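Local structure of unknown conserved protein BH2331 (Bacillus halodurans, 1VL5) at residues Ala113-Asn118 with Glu159-His164; Leu187-Lys192 with Glu243-Lys248; Phe194-Trp199 with Gly235-Phe240. The protein is probably an S-adenosylmethionine-dependent methyltransferase of the Rossmann-like superfamily, with its substrate not established. All coordinates share one frame; numbering follows the deposited sequence.

Contact 1 (Ala113-Asn118 with Glu159-His164); sequences AHHFPN and ERDYSH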
loop_
_atom_site.group_PDB
_atom_site.type_symbol
_atom_site.label_atom_id
_atom_site.label_comp_id
_atom_site.label_asym_id
_atom_site.label_seq_id
_atom_site.Cartn_x
_atom_site.Cartn_y
_atom_site.Cartn_z
ATOM N N ALA A 113 2.328 3.239 0.491
ATOM C CA ALA A 113 3.647 3.545 1.025
ATOM C C ALA A 113 4.712 3.677 -0.072
ATOM O O ALA A 113 5.752 4.378 0.079
ATOM C CB ALA A 113 4.069 2.486 2.053
ATOM N N HIS A 114 4.474 2.980 -1.173
ATOM C CA HIS A 114 5.357 3.085 -2.315
ATOM C C HIS A 114 5.386 4.488 -2.977
ATOM O O HIS A 114 6.245 4.760 -3.790
ATOM C CB HIS A 114 5.022 1.977 -3.344
ATOM C CG HIS A 114 3.723 2.182 -4.047
ATOM N ND1 HIS A 114 2.545 1.631 -3.604
ATOM C CD2 HIS A 114 3.415 2.873 -5.161
ATOM C CE1 HIS A 114 1.563 1.993 -4.407
ATOM N NE2 HIS A 114 2.068 2.742 -5.363
ATOM N N HIS A 115 4.480 5.385 -2.600
ATOM C CA HIS A 115 4.537 6.804 -2.993
ATOM C C HIS A 115 5.323 7.723 -2.031
ATOM O O HIS A 115 5.748 8.840 -2.385
ATOM C CB HIS A 115 3.108 7.338 -3.092
ATOM C CG HIS A 115 2.314 6.744 -4.216
ATOM N ND1 HIS A 115 2.612 6.975 -5.532
ATOM C CD2 HIS A 115 1.221 5.951 -4.213
ATOM C CE1 HIS A 115 1.743 6.349 -6.300
ATOM N NE2 HIS A 115 0.885 5.721 -5.524
ATOM N N PHE A 116 5.491 7.277 -0.794
ATOM C CA PHE A 116 6.161 8.068 0.220
ATOM C C PHE A 116 7.618 8.271 -0.105
ATOM O O PHE A 116 8.331 7.302 -0.371
ATOM C CB PHE A 116 6.087 7.338 1.571
ATOM C CG PHE A 116 4.692 7.093 2.095
ATOM C CD1 PHE A 116 3.571 7.665 1.523
ATOM C CD2 PHE A 116 4.528 6.254 3.206
ATOM C CE1 PHE A 116 2.306 7.400 2.067
ATOM C CE2 PHE A 116 3.269 5.968 3.733
ATOM C CZ PHE A 116 2.175 6.555 3.186
ATOM N N PRO A 117 8.091 9.513 -0.090
ATOM C CA PRO A 117 9.491 9.723 -0.375
ATOM C C PRO A 117 10.433 9.275 0.761
ATOM O O PRO A 117 11.585 8.935 0.515
ATOM C CB PRO A 117 9.568 11.246 -0.644
ATOM C CG PRO A 117 8.439 11.825 0.031
ATOM C CD PRO A 117 7.379 10.787 0.118
ATOM N N ASN A 118 9.956 9.257 1.991
ATOM C CA ASN A 118 10.763 8.842 3.133
ATOM C C ASN A 118 10.011 7.896 4.043
ATOM O O ASN A 118 9.629 8.264 5.148
ATOM C CB ASN A 118 11.165 10.066 3.935
ATOM C CG ASN A 118 11.915 11.075 3.108
ATOM O OD1 ASN A 118 13.085 10.859 2.770
ATOM N ND2 ASN A 118 11.265 12.209 2.818
ATOM N N GLU A 159 7.500 3.946 -14.843
ATOM C CA GLU A 159 7.089 4.329 -16.195
ATOM C C GLU A 159 5.601 4.447 -16.301
ATOM O O GLU A 159 5.104 5.321 -16.941
ATOM C CB GLU A 159 7.592 3.323 -17.207
ATOM C CG GLU A 159 9.051 3.424 -17.437
ATOM C CD GLU A 159 9.517 4.799 -17.881
ATOM O OE1 GLU A 159 9.120 5.306 -18.950
ATOM O OE2 GLU A 159 10.307 5.365 -17.118
ATOM N N ARG A 160 4.894 3.558 -15.648
ATOM C CA ARG A 160 3.457 3.542 -15.668
ATOM C C ARG A 160 2.793 4.600 -14.743
ATOM O O ARG A 160 1.734 5.137 -15.082
ATOM C CB ARG A 160 3.028 2.125 -15.346
ATOM C CG ARG A 160 1.517 1.927 -15.295
ATOM C CD ARG A 160 1.131 1.738 -13.903
ATOM N NE ARG A 160 -0.285 1.599 -13.748
ATOM C CZ ARG A 160 -0.842 1.497 -12.564
ATOM N NH1 ARG A 160 -0.092 1.529 -11.450
ATOM N NH2 ARG A 160 -2.138 1.363 -12.484
ATOM N N ASP A 161 3.437 4.905 -13.607
ATOM C CA ASP A 161 2.956 5.878 -12.628
ATOM C C ASP A 161 4.111 6.745 -12.175
ATOM O O ASP A 161 4.884 6.367 -11.316
ATOM C CB ASP A 161 2.316 5.167 -11.446
ATOM C CG ASP A 161 1.789 6.132 -10.371
ATOM O OD1 ASP A 161 1.828 7.343 -10.560
ATOM O OD2 ASP A 161 1.372 5.638 -9.315
ATOM N N TYR A 162 4.226 7.917 -12.786
ATOM C CA TYR A 162 5.303 8.863 -12.526
ATOM C C TYR A 162 5.425 9.199 -11.053
ATOM O O TYR A 162 6.508 9.518 -10.590
ATOM N N SER A 163 4.331 9.111 -10.301
ATOM C CA SER A 163 4.392 9.378 -8.858
ATOM C C SER A 163 4.825 8.187 -7.986
ATOM O O SER A 163 4.838 8.305 -6.762
ATOM C CB SER A 163 3.034 9.883 -8.378
ATOM O OG SER A 163 2.127 8.809 -8.190
ATOM N N HIS A 164 5.131 7.036 -8.599
ATOM C CA HIS A 164 5.682 5.893 -7.896
ATOM C C HIS A 164 7.075 6.245 -7.374
ATOM O O HIS A 164 7.932 6.708 -8.141
ATOM C CB HIS A 164 5.774 4.706 -8.843
ATOM C CG HIS A 164 6.446 3.495 -8.270
ATOM N ND1 HIS A 164 5.761 2.538 -7.573
ATOM C CD2 HIS A 164 7.740 3.092 -8.288
ATOM C CE1 HIS A 164 6.587 1.566 -7.236
ATOM N NE2 HIS A 164 7.798 1.878 -7.650
HETATM O O HOH W 1 1.535 3.320 -8.219
#
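His115 lays the edge of its imidazole ring against the turn Asp161-His164, joining the loop between strand 104-110 and helix 119-129 to the chain that leaves helix 147-160. Its CG stands beside the backbone N (chi1 -68°), on the side of that turn. ND1 donates to Ser163 O at 2.9 Å with an N-H...O angle of 168°; the oxygen lies in the ring plane, while ND1 stands well above the plane of the carbonyl. CE1 of the same ring comes within 3.1 Å of Asp161 OD2, near the ring plane, and the carboxylate is turned 60° against the ring. One face of the His115 ring is taken by His114 CD2, which sits over its centre.

Asp161 opens an Asx turn: its OD1 accepts from Ser163 OG at 2.8 Å and from Ser163 N, both from the same face of the carboxylate. A water links OD2 to His114 NE2. His114 CD2 meets His164 ND1 at 3.4 Å, the rings rim to rim. Beyond the two segments, His114 ND1 bonds to Asp140 and His164 NE2 to Asn154.

Both carboxylate oxygens of Asp161 are thus engaged: OD1 grips the turn and OD2 takes a proton from the water, while His115 ND1 spends its N-H on Ser163 O.

Contact 2 (Leu187-Lys192 with Glu243-Lys248); sequences LHCFHK and ESILMK
Leu187 and Met247 form one pair of an antiparallel strand pairing in the mixed sheet of the Rossmann-like methyltransferase fold; the short strand axes approach to 4.6 Å at 151°. The evidence for the register is four backbone bonds, two each in the pairs His188-Leu246 and Phe190-Ser244. The closest contacts between apolar side chains are at Leu187: CD1 touches Met247 CG at 3.7 Å and Ile245 CG2 at 3.8 Å, and Trp173 of helix 170-180 packs on Ile245 and the selenomethionine Met247. On the other face, Phe190 CE1 meets Leu246 CB at 4.1 Å, with helix 26-33 alongside.

Cys189 and His191 make the looser, more solvent-exposed side. Glu243 has CG anti to the backbone N (chi1 -167°), which places that carbon over a face of the His191 ring, 4.2 Å from the centroid and 28° off the normal, a CH-pi contact. The carboxylate is held from elsewhere, OE1 by Ser142 OG and OE2 by a salt bridge to Lys170. An alanine at Glu243 would probably leave Lys170 and Ser142 without this partner and take away the CG that packs on the His191 ring. Glu243 OE2 also lies 3.8 Å from Cys189 SG.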
loop_
_atom_site.group_PDB
_atom_site.type_symbol
_atom_site.label_atom_id
_atom_site.label_comp_id
_atom_site.label_asym_id
_atom_site.label_seq_id
_atom_site.Cartn_x
_atom_site.Cartn_y
_atom_site.Cartn_z
ATOM N N LEU A 187 3.514 -11.791 8.401
ATOM C CA LEU A 187 3.802 -11.328 7.030
ATOM C C LEU A 187 3.124 -12.322 6.069
ATOM O O LEU A 187 3.390 -13.502 6.123
ATOM C CB LEU A 187 5.333 -11.212 6.817
ATOM C CG LEU A 187 5.803 -11.194 5.343
ATOM C CD1 LEU A 187 5.265 -10.032 4.626
ATOM C CD2 LEU A 187 7.347 -11.202 5.180
ATOM N N HIS A 188 2.169 -11.850 5.264
ATOM C CA HIS A 188 1.456 -12.664 4.270
ATOM C C HIS A 188 1.818 -12.105 2.897
ATOM O O HIS A 188 1.846 -10.877 2.715
ATOM C CB HIS A 188 -0.062 -12.558 4.508
ATOM C CG HIS A 188 -0.485 -13.080 5.849
ATOM N ND1 HIS A 188 -0.996 -14.349 6.017
ATOM C CD2 HIS A 188 -0.441 -12.523 7.089
ATOM C CE1 HIS A 188 -1.264 -14.542 7.301
ATOM N NE2 HIS A 188 -0.954 -13.443 7.969
ATOM N N CYS A 189 2.191 -12.984 1.968
ATOM C CA CYS A 189 2.608 -12.580 0.615
ATOM C C CYS A 189 1.604 -13.058 -0.361
ATOM O O CYS A 189 1.075 -14.133 -0.180
ATOM C CB CYS A 189 3.926 -13.205 0.253
ATOM S SG CYS A 189 5.146 -12.874 1.432
ATOM N N PHE A 190 1.346 -12.257 -1.395
ATOM C CA PHE A 190 0.376 -12.594 -2.424
ATOM C C PHE A 190 0.938 -12.263 -3.781
ATOM O O PHE A 190 1.831 -11.483 -3.887
ATOM C CB PHE A 190 -0.864 -11.756 -2.250
ATOM C CG PHE A 190 -1.452 -11.824 -0.872
ATOM C CD1 PHE A 190 -0.974 -11.037 0.133
ATOM C CD2 PHE A 190 -2.454 -12.731 -0.586
ATOM C CE1 PHE A 190 -1.514 -11.105 1.394
ATOM C CE2 PHE A 190 -2.959 -12.834 0.690
ATOM C CZ PHE A 190 -2.511 -11.997 1.659
ATOM N N HIS A 191 0.402 -12.868 -4.814
ATOM C CA HIS A 191 0.762 -12.533 -6.192
ATOM C C HIS A 191 -0.482 -12.205 -7.016
ATOM O O HIS A 191 -1.514 -12.796 -6.799
ATOM C CB HIS A 191 1.543 -13.682 -6.798
ATOM C CG HIS A 191 2.784 -14.031 -6.021
ATOM N ND1 HIS A 191 4.033 -13.533 -6.340
ATOM C CD2 HIS A 191 2.962 -14.805 -4.922
ATOM C CE1 HIS A 191 4.924 -13.981 -5.469
ATOM N NE2 HIS A 191 4.304 -14.772 -4.607
ATOM N N LYS A 192 -0.390 -11.223 -7.904
ATOM C CA LYS A 192 -1.498 -10.842 -8.751
ATOM C C LYS A 192 -1.016 -10.753 -10.202
ATOM O O LYS A 192 0.111 -10.331 -10.467
ATOM C CB LYS A 192 -2.051 -9.482 -8.330
ATOM C CG LYS A 192 -3.451 -9.179 -8.843
ATOM C CD LYS A 192 -3.870 -7.698 -8.597
ATOM N N GLU A 243 4.097 -9.231 -6.913
ATOM C CA GLU A 243 3.921 -9.564 -5.491
ATOM C C GLU A 243 3.404 -8.376 -4.636
ATOM O O GLU A 243 3.726 -7.210 -4.871
ATOM C CB GLU A 243 5.243 -10.059 -4.906
ATOM C CG GLU A 243 5.078 -10.729 -3.524
ATOM C CD GLU A 243 6.406 -10.969 -2.789
ATOM O OE1 GLU A 243 7.298 -10.066 -2.852
ATOM O OE2 GLU A 243 6.502 -12.001 -2.051
ATOM N N SER A 244 2.601 -8.701 -3.616
ATOM C CA SER A 244 2.303 -7.757 -2.565
ATOM C C SER A 244 2.337 -8.449 -1.229
ATOM O O SER A 244 2.290 -9.694 -1.125
ATOM C CB SER A 244 0.889 -7.168 -2.760
ATOM O OG SER A 244 -0.041 -8.199 -2.677
ATOM N N ILE A 245 2.345 -7.613 -0.208
ATOM C CA ILE A 245 2.383 -8.073 1.155
ATOM C C ILE A 245 1.402 -7.387 2.071
ATOM O O ILE A 245 0.941 -6.266 1.814
ATOM C CB ILE A 245 3.811 -7.900 1.754
ATOM C CG1 ILE A 245 4.259 -6.462 1.631
ATOM C CG2 ILE A 245 4.819 -8.858 0.989
ATOM C CD1 ILE A 245 5.658 -6.206 2.152
ATOM N N LEU A 246 1.142 -8.080 3.170
ATOM C CA LEU A 246 0.367 -7.600 4.290
ATOM C C LEU A 246 1.151 -7.954 5.546
ATOM O O LEU A 246 1.373 -9.150 5.833
ATOM C CB LEU A 246 -1.003 -8.305 4.289
ATOM C CG LEU A 246 -2.201 -8.027 5.216
ATOM C CD1 LEU A 246 -3.231 -9.084 4.938
ATOM C CD2 LEU A 246 -1.879 -8.103 6.636
HETATM N N MSE A 247 1.535 -6.908 6.292
HETATM C CA MSE A 247 2.211 -7.044 7.572
HETATM C C MSE A 247 1.380 -6.530 8.763
HETATM O O MSE A 247 0.692 -5.504 8.654
HETATM C CB MSE A 247 3.583 -6.376 7.488
HETATM C CG MSE A 247 4.461 -6.966 6.447
HETATM SE SE MSE A 247 6.065 -5.827 6.152
HETATM C CE MSE A 247 5.109 -4.487 5.250
ATOM N N LYS A 248 1.363 -7.327 9.834
ATOM C CA LYS A 248 0.808 -6.991 11.123
ATOM C C LYS A 248 2.008 -6.923 12.054
ATOM O O LYS A 248 2.657 -7.957 12.293
ATOM C CB LYS A 248 -0.152 -8.107 11.594
ATOM C CG LYS A 248 -0.886 -7.856 12.913
ATOM C CD LYS A 248 -1.657 -9.114 13.358
ATOM C CE LYS A 248 -2.414 -8.906 14.599
ATOM N NZ LYS A 248 -3.740 -8.252 14.408
#

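Contact 3 (Phe194-Trp199 with Gly235-Phe240); sequences FIFEDW and GRVYSF
Phe240 and Phe194 form a hydrogen-bonded antiparallel pair where strand 183-195 gives way to helix 196-202, beside a classic beta bulge in which Tyr238 and Ser239 both face Val231. The backbone bonds are Phe194 N to Phe240 O at 2.7 Å and the return bond from Phe240 N to Phe194 O. Two residues on, Phe196 N donates to Tyr238 O.

From CB, the Phe240 side chain sets CG between the backbone N and the carbonyl carbon (chi1 64°). Along one side of the ring, CD2 passes 4.2 Å from Phe194 CD2 and CE2 comes to 3.6 Å from that same atom. On the other side CE1 reaches Trp199 CE3 at 3.8 Å. At the tip, CZ touches both Phe194 CB and the indole, toward whose face the phenyl edge is directed: an edge-to-face pair with planes at 78°. Phe194 CB also lies over one face of the Phe240 ring, a CH-pi contact. The Phe194 and Phe240 rings are near parallel (29°) but slid apart with little overlap, and with Trp199 they form an aromatic cluster that ties the strand to the first helical turn.

Farther out, Arg236 grips Glu197 side-on in a salt bridge, while Lys210 takes Glu197 OE2. NE and NH2 of Arg236 both donate to Glu197 OE1, each at 3.1 Å and close to the guanidinium plane.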
loop_
_atom_site.group_PDB
_atom_site.type_symbol
_atom_site.label_atom_id
_atom_site.label_comp_id
_atom_site.label_asym_id
_atom_site.label_seq_id
_atom_site.Cartn_x
_atom_site.Cartn_y
_atom_site.Cartn_z
ATOM N N PHE A 194 -1.502 -8.854 -13.485
ATOM C CA PHE A 194 -1.921 -7.588 -14.064
ATOM C C PHE A 194 -2.119 -7.739 -15.550
ATOM O O PHE A 194 -1.281 -8.299 -16.227
ATOM C CB PHE A 194 -0.849 -6.545 -13.777
ATOM C CG PHE A 194 -0.684 -6.295 -12.327
ATOM C CD1 PHE A 194 -1.584 -5.479 -11.654
ATOM C CD2 PHE A 194 0.308 -6.934 -11.610
ATOM C CE1 PHE A 194 -1.459 -5.265 -10.281
ATOM C CE2 PHE A 194 0.456 -6.716 -10.250
ATOM C CZ PHE A 194 -0.425 -5.882 -9.585
ATOM N N ILE A 195 -3.253 -7.244 -16.038
ATOM C CA ILE A 195 -3.550 -7.145 -17.441
ATOM C C ILE A 195 -2.942 -5.814 -17.934
ATOM O O ILE A 195 -3.386 -4.760 -17.560
ATOM C CB ILE A 195 -5.063 -7.208 -17.682
ATOM C CG1 ILE A 195 -5.658 -8.461 -17.058
ATOM C CG2 ILE A 195 -5.362 -7.184 -19.135
ATOM C CD1 ILE A 195 -5.032 -9.744 -17.525
ATOM N N PHE A 196 -1.891 -5.884 -18.743
ATOM C CA PHE A 196 -1.071 -4.724 -19.062
ATOM C C PHE A 196 -1.813 -3.535 -19.558
ATOM O O PHE A 196 -1.543 -2.420 -19.143
ATOM C CB PHE A 196 -0.014 -5.109 -20.090
ATOM C CG PHE A 196 0.939 -3.984 -20.465
ATOM C CD1 PHE A 196 2.052 -3.712 -19.692
ATOM C CD2 PHE A 196 0.766 -3.294 -21.629
ATOM C CE1 PHE A 196 2.938 -2.709 -20.049
ATOM C CE2 PHE A 196 1.662 -2.260 -22.005
ATOM C CZ PHE A 196 2.756 -2.004 -21.210
ATOM N N GLU A 197 -2.788 -3.754 -20.430
ATOM C CA GLU A 197 -3.546 -2.656 -21.031
ATOM C C GLU A 197 -4.417 -1.969 -20.009
ATOM O O GLU A 197 -4.502 -0.741 -19.984
ATOM C CB GLU A 197 -4.408 -3.152 -22.220
ATOM C CG GLU A 197 -4.676 -2.079 -23.262
ATOM C CD GLU A 197 -3.409 -1.600 -24.000
ATOM O OE1 GLU A 197 -2.372 -2.340 -24.062
ATOM O OE2 GLU A 197 -3.487 -0.482 -24.550
ATOM N N ASP A 198 -5.069 -2.762 -19.180
ATOM C CA ASP A 198 -5.981 -2.250 -18.150
ATOM C C ASP A 198 -5.206 -1.493 -17.068
ATOM O O ASP A 198 -5.627 -0.443 -16.616
ATOM C CB ASP A 198 -6.745 -3.410 -17.477
ATOM C CG ASP A 198 -7.640 -4.204 -18.448
ATOM O OD1 ASP A 198 -7.980 -3.707 -19.537
ATOM O OD2 ASP A 198 -8.026 -5.343 -18.097
ATOM N N TRP A 199 -4.112 -2.097 -16.627
ATOM C CA TRP A 199 -3.197 -1.546 -15.639
ATOM C C TRP A 199 -2.678 -0.208 -16.101
ATOM O O TRP A 199 -2.633 0.728 -15.337
ATOM C CB TRP A 199 -2.065 -2.552 -15.438
ATOM C CG TRP A 199 -0.960 -2.176 -14.517
ATOM C CD1 TRP A 199 -1.014 -2.063 -13.152
ATOM C CD2 TRP A 199 0.392 -1.927 -14.882
ATOM N NE1 TRP A 199 0.212 -1.752 -12.657
ATOM C CE2 TRP A 199 1.098 -1.641 -13.690
ATOM C CE3 TRP A 199 1.073 -1.895 -16.102
ATOM C CZ2 TRP A 199 2.454 -1.365 -13.676
ATOM C CZ3 TRP A 199 2.414 -1.595 -16.100
ATOM C CH2 TRP A 199 3.093 -1.321 -14.882
ATOM N N GLY A 235 3.167 -9.710 -30.068
ATOM C CA GLY A 235 4.200 -8.704 -29.956
ATOM C C GLY A 235 3.961 -7.642 -28.890
ATOM O O GLY A 235 4.797 -6.751 -28.708
ATOM N N ARG A 236 2.863 -7.753 -28.157
ATOM C CA ARG A 236 2.594 -6.819 -27.076
ATOM C C ARG A 236 2.488 -7.549 -25.762
ATOM O O ARG A 236 1.947 -8.665 -25.714
ATOM C CB ARG A 236 1.315 -6.119 -27.413
ATOM C CG ARG A 236 1.102 -4.905 -26.640
ATOM C CD ARG A 236 -0.135 -4.234 -27.178
ATOM N NE ARG A 236 -0.435 -3.047 -26.403
ATOM C CZ ARG A 236 0.044 -1.836 -26.660
ATOM N NH1 ARG A 236 0.870 -1.636 -27.677
ATOM N NH2 ARG A 236 -0.309 -0.820 -25.875
ATOM N N VAL A 237 2.994 -6.943 -24.696
ATOM C CA VAL A 237 2.824 -7.504 -23.354
ATOM C C VAL A 237 1.334 -7.517 -23.015
ATOM O O VAL A 237 0.709 -6.474 -23.058
ATOM C CB VAL A 237 3.558 -6.702 -22.293
ATOM C CG1 VAL A 237 3.279 -7.263 -20.896
ATOM C CG2 VAL A 237 5.047 -6.676 -22.567
ATOM N N TYR A 238 0.806 -8.705 -22.662
ATOM C CA TYR A 238 -0.588 -8.907 -22.319
ATOM C C TYR A 238 -0.780 -8.879 -20.807
ATOM O O TYR A 238 -1.666 -8.173 -20.326
ATOM C CB TYR A 238 -1.140 -10.210 -22.946
ATOM C CG TYR A 238 -2.508 -10.491 -22.419
ATOM C CD1 TYR A 238 -3.602 -9.807 -22.905
ATOM C CD2 TYR A 238 -2.711 -11.387 -21.391
ATOM C CE1 TYR A 238 -4.862 -9.998 -22.369
ATOM C CE2 TYR A 238 -3.991 -11.603 -20.864
ATOM C CZ TYR A 238 -5.052 -10.891 -21.350
ATOM O OH TYR A 238 -6.327 -11.052 -20.831
ATOM N N SER A 239 0.079 -9.610 -20.056
ATOM C CA SER A 239 0.009 -9.679 -18.560
ATOM C C SER A 239 1.393 -9.928 -17.939
ATOM O O SER A 239 2.294 -10.381 -18.594
ATOM C CB SER A 239 -0.913 -10.807 -18.095
ATOM O OG SER A 239 -0.437 -12.058 -18.584
ATOM N N PHE A 240 1.538 -9.613 -16.657
ATOM C CA PHE A 240 2.686 -9.986 -15.878
ATOM C C PHE A 240 2.167 -10.152 -14.447
ATOM O O PHE A 240 0.988 -9.814 -14.125
ATOM C CB PHE A 240 3.811 -8.945 -15.973
ATOM C CG PHE A 240 3.442 -7.609 -15.394
ATOM C CD1 PHE A 240 2.827 -6.672 -16.163
ATOM C CD2 PHE A 240 3.671 -7.322 -14.035
ATOM C CE1 PHE A 240 2.468 -5.419 -15.622
ATOM C CE2 PHE A 240 3.271 -6.103 -13.503
ATOM C CZ PHE A 240 2.658 -5.163 -14.317
HETATM O O HOH W 2 -3.027 -6.492 -21.749
HETATM O O HOH W 3 -1.734 -5.509 -24.104
#

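Contacts 2 and 3 lie on the same two strands, 183-195 and 236-250, their centres about 22 Å apart; the segments follow one another in sequence, and contact 3 is nested inside the loop that contact 2 closes. Contact 1 comes earlier in the chain. It touches contact 3 through Arg160, whose NH2 lies 3.0 Å from Trp199 O, a probable hydrogen bond, with a cation-pi contact to the same tryptophan. Contacts 1 and 2 do not touch, their nearest atoms being about 8 Å apart, yet strand 134-142 connects them: Asp140 bonds to His114 and pairs through its backbone with Ile245. The three contacts do not by themselves define the active site.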